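Local coordinates for appr-1-p processing domain protein (Thermus aquaticus Y51MC23, PDB 5M31) that is of unknown function but adopts the compact three-layered alpha/beta/alpha fold of a macro domain, at residues P81-N86 with Q114-R119. Numbering follows the deposited sequence.
Sequences PRYIFN and QELRVR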
ATOM      1  N   PRO A  81      -3.468  12.515  -3.677  1.00 21.93           N
ATOM      2  CA  PRO A  81      -2.094  12.026  -3.554  1.00 21.42           C
ATOM      3  C   PRO A  81      -1.392  11.971  -4.875  1.00 21.62           C
ATOM      4  O   PRO A  81      -2.029  11.782  -5.925  1.00 22.32           O
ATOM      5  CB  PRO A  81      -2.277  10.614  -3.013  1.00 20.95           C
ATOM      6  CG  PRO A  81      -3.619  10.237  -3.562  1.00 21.07           C
ATOM      7  CD  PRO A  81      -4.442  11.434  -3.428  1.00 22.09           C
ATOM      8  N   ARG A  82      -0.085  12.211  -4.865  1.00 21.78           N
ATOM      9  CA  ARG A  82       0.660  12.118  -6.112  1.00 22.17           C
ATOM     10  C   ARG A  82       0.847  10.650  -6.531  1.00 20.67           C
ATOM     11  O   ARG A  82       0.813  10.353  -7.737  1.00 21.36           O
ATOM     12  CB  ARG A  82       2.004  12.820  -6.006  1.00 23.35           C
ATOM     13  CG  ARG A  82       2.841  12.495  -7.182  1.00 24.16           C
ATOM     14  CD  ARG A  82       4.020  13.438  -7.324  1.00 26.00           C
ATOM     15  NE  ARG A  82       4.713  13.182  -8.565  1.00 26.97           N
ATOM     16  CZ  ARG A  82       5.864  13.726  -8.918  1.00 29.22           C
ATOM     17  NH1 ARG A  82       6.402  14.720  -8.200  1.00 30.26           N
ATOM     18  NH2 ARG A  82       6.396  13.362 -10.061  1.00 30.60           N
ATOM     19  N   TYR A  83       1.110   9.780  -5.562  1.00 19.42           N
ATOM     20  CA  TYR A  83       1.441   8.368  -5.849  1.00 18.37           C
ATOM     21  C   TYR A  83       0.456   7.436  -5.241  1.00 17.95           C
ATOM     22  O   TYR A  83       0.020   7.619  -4.090  1.00 17.82           O
ATOM     23  CB  TYR A  83       2.819   8.013  -5.294  1.00 18.51           C
ATOM     24  CG  TYR A  83       3.956   8.873  -5.802  1.00 20.06           C
ATOM     25  CD1 TYR A  83       4.434   8.747  -7.079  1.00 21.17           C
ATOM     26  CD2 TYR A  83       4.509   9.819  -4.988  1.00 21.60           C
ATOM     27  CE1 TYR A  83       5.495   9.506  -7.524  1.00 23.02           C
ATOM     28  CE2 TYR A  83       5.527  10.644  -5.440  1.00 22.89           C
ATOM     29  CZ  TYR A  83       6.021  10.459  -6.702  1.00 23.58           C
ATOM     30  OH  TYR A  83       7.077  11.269  -7.162  1.00 26.37           O
ATOM     31  N   ILE A  84       0.145   6.399  -6.013  1.00 17.70           N
ATOM     32  CA  ILE A  84      -0.548   5.198  -5.513  1.00 17.01           C
ATOM     33  C   ILE A  84       0.438   4.038  -5.501  1.00 16.41           C
ATOM     34  O   ILE A  84       1.044   3.782  -6.525  1.00 16.78           O
ATOM     35  CB  ILE A  84      -1.737   4.834  -6.383  1.00 17.20           C
ATOM     36  CG1 ILE A  84      -2.694   6.022  -6.586  1.00 18.46           C
ATOM     37  CG2 ILE A  84      -2.501   3.653  -5.721  1.00 17.04           C
ATOM     38  CD1 ILE A  84      -3.315   6.541  -5.337  1.00 18.41           C
ATOM     39  N   PHE A  85       0.729   3.489  -4.305  1.00 15.93           N
ATOM     40  CA  PHE A  85       1.672   2.400  -4.125  1.00 16.33           C
ATOM     41  C   PHE A  85       0.833   1.116  -4.022  1.00 15.35           C
ATOM     42  O   PHE A  85       0.193   0.910  -2.977  1.00 15.15           O
ATOM     43  CB  PHE A  85       2.439   2.534  -2.850  1.00 17.56           C
ATOM     44  CG  PHE A  85       3.638   3.498  -2.902  1.00 18.35           C
ATOM     45  CD1 PHE A  85       3.613   4.699  -3.551  1.00 21.59           C
ATOM     46  CD2 PHE A  85       4.733   3.226  -2.129  1.00 20.07           C
ATOM     47  CE1 PHE A  85       4.748   5.582  -3.511  1.00 21.41           C
ATOM     48  CE2 PHE A  85       5.833   4.077  -2.056  1.00 20.35           C
ATOM     49  CZ  PHE A  85       5.845   5.248  -2.782  1.00 20.95           C
ATOM     50  N   ASN A  86       0.828   0.341  -5.098  1.00 15.30           N
ATOM     51  CA  ASN A  86      -0.021  -0.849  -5.207  1.00 15.29           C
ATOM     52  C   ASN A  86       0.823  -1.996  -4.655  1.00 15.41           C
ATOM     53  O   ASN A  86       1.759  -2.437  -5.290  1.00 15.79           O
ATOM     54  CB  ASN A  86      -0.499  -1.082  -6.628  1.00 15.63           C
ATOM     55  CG  ASN A  86      -1.372   0.041  -7.169  1.00 15.91           C
ATOM     56  OD1 ASN A  86      -2.570   0.142  -6.852  1.00 15.85           O
ATOM     57  ND2 ASN A  86      -0.730   0.985  -7.939  1.00 16.28           N
ATOM     58  N   GLN A 114      11.946   5.825  -0.466  1.00 21.40           N
ATOM     59  CA  GLN A 114      13.273   6.441  -0.593  1.00 24.69           C
ATOM     60  C   GLN A 114      13.591   6.837  -2.001  1.00 25.00           C
ATOM     61  O   GLN A 114      14.066   7.995  -2.206  1.00 25.94           O
ATOM     62  CB  GLN A 114      14.313   5.547   0.112  1.00 27.40           C
ATOM     63  CG  GLN A 114      13.964   5.610   1.607  1.00 30.03           C
ATOM     64  CD  GLN A 114      14.977   5.062   2.566  1.00 34.45           C
ATOM     65  OE1 GLN A 114      15.695   4.102   2.272  1.00 35.28           O
ATOM     66  NE2 GLN A 114      15.024   5.683   3.790  1.00 37.36           N
ATOM     67  N   GLU A 115      13.314   5.975  -2.975  1.00 23.75           N
ATOM     68  CA  GLU A 115      13.560   6.232  -4.420  1.00 24.84           C
ATOM     69  C   GLU A 115      12.864   7.500  -4.875  1.00 24.67           C
ATOM     70  O   GLU A 115      13.464   8.328  -5.592  1.00 25.16           O
ATOM     71  CB  GLU A 115      13.058   5.084  -5.316  1.00 25.50           C
ATOM     72  CG  GLU A 115      13.928   3.834  -5.316  1.00 27.28           C
ATOM     73  CD  GLU A 115      13.293   2.608  -5.916  1.00 29.75           C
ATOM     74  OE1 GLU A 115      12.090   2.608  -6.313  1.00 32.29           O
ATOM     75  OE2 GLU A 115      13.921   1.528  -5.831  1.00 30.20           O
ATOM     76  N   LEU A 116      11.623   7.656  -4.426  1.00 23.48           N
ATOM     77  CA  LEU A 116      10.748   8.702  -4.883  1.00 24.31           C
ATOM     78  C   LEU A 116      10.786   9.923  -3.959  1.00 25.07           C
ATOM     79  O   LEU A 116      10.147  10.929  -4.274  1.00 25.68           O
ATOM     80  CB  LEU A 116       9.320   8.201  -5.042  1.00 23.30           C
ATOM     81  CG  LEU A 116       9.142   7.178  -6.160  1.00 24.05           C
ATOM     82  CD1 LEU A 116       7.830   6.442  -6.053  1.00 23.17           C
ATOM     83  CD2 LEU A 116       9.288   7.867  -7.516  1.00 26.47           C
ATOM     84  N   ARG A 117      11.582   9.869  -2.883  1.00 24.83           N
ATOM     85  CA  ARG A 117      11.709  10.974  -1.916  1.00 25.65           C
ATOM     86  C   ARG A 117      10.318  11.397  -1.416  1.00 23.72           C
ATOM     87  O   ARG A 117      10.024  12.584  -1.202  1.00 24.13           O
ATOM     88  CB  ARG A 117      12.513  12.144  -2.515  1.00 29.13           C
ATOM     89  CG  ARG A 117      13.758  11.650  -3.261  1.00 32.20           C
ATOM     90  CD  ARG A 117      14.440  12.712  -4.094  1.00 38.56           C
ATOM     91  NE  ARG A 117      15.557  12.117  -4.830  1.00 41.27           N
ATOM     92  CZ  ARG A 117      16.359  12.781  -5.670  1.00 48.60           C
ATOM     93  NH1 ARG A 117      16.188  14.101  -5.900  1.00 51.81           N
ATOM     94  NH2 ARG A 117      17.374  12.134  -6.266  1.00 50.08           N
ATOM     95  N   VAL A 118       9.493  10.388  -1.154  1.00 21.68           N
ATOM     96  CA  VAL A 118       8.156  10.627  -0.574  1.00 20.95           C
ATOM     97  C   VAL A 118       8.253  11.050   0.875  1.00 21.48           C
ATOM     98  O   VAL A 118       9.041  10.476   1.639  1.00 21.38           O
ATOM     99  CB  VAL A 118       7.312   9.329  -0.692  1.00 19.39           C
ATOM    100  CG1 VAL A 118       6.072   9.401   0.166  1.00 18.99           C
ATOM    101  CG2 VAL A 118       6.963   9.123  -2.140  1.00 19.83           C
ATOM    102  N   ARG A 119       7.522  12.129   1.261  1.00 21.87           N
ATOM    103  CA  ARG A 119       7.666  12.692   2.598  1.00 22.62           C
ATOM    104  C   ARG A 119       6.454  12.398   3.483  1.00 21.74           C
ATOM    105  O   ARG A 119       6.492  12.663   4.677  1.00 22.27           O
ATOM    106  CB  ARG A 119       7.844  14.225   2.531  1.00 25.04           C
ATOM    107  CG  ARG A 119       8.975  14.667   1.642  1.00 27.29           C
ATOM    108  CD  ARG A 119      10.318  14.113   2.084  1.00 28.84           C
ATOM    109  NE  ARG A 119      10.599  14.374   3.500  1.00 31.42           N
ATOM    110  CZ  ARG A 119      11.052  15.513   4.025  1.00 34.18           C
ATOM    111  NH1 ARG A 119      11.333  16.600   3.278  1.00 37.06           N
ATOM    112  NH2 ARG A 119      11.257  15.581   5.341  1.00 36.75           N
TER
HETATM  113  O   HOH W   1       8.205  12.744  -4.966  1.00 34.48           O
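The phenol ring of Tyr83 is covered on both faces: Leu116 CD1 sits over one, 4.1 Å above the plane and offset toward the rim, and Arg82 CG lies centrally over the opposite one. At the ring's edge, in its plane, a water joins Tyr83 OH (2.9 Å) to Leu116 O (2.7 Å), donating to the carbonyl. Tyrosine suits this place because its ring packs as a hydrocarbon while the hydroxyl, through the water, is linked to the Leu116 carbonyl; the hydroxyl also lies over the Arg82 guanidinium. Val118 CG2 approaches the same ring obliquely, 3.8 Å from Tyr83 CD2, the two side chains sliding past each other in opposite directions.

Phe85, two residues along the strand, has Tyr83 CB at its ring edge and meets the other segment tip to tip. Its CZ touches Leu116 CD1 at 4.0 Å and Val118 CG2 at 4.1 Å. Leucine suits its place because its fork lays CD1 against both rings while CD2 meets Tyr83 CE1 and OH; the beta-branch of Val118 sets CG2, anti to the carbonyl carbon, against both rings. No direct hydrogen bond crosses the contact.

Arg117, the first residue to leave helical phi/psi (phi 53°), forms a Schellman motif and points away, while Leu116 and Val118 on either side of it point toward the strand. Val72 extends the apolar cluster. The C-terminal turn of helix 99-116 and the loop after it thus pack on strand 83-88, as in the alpha/beta/alpha macro domain.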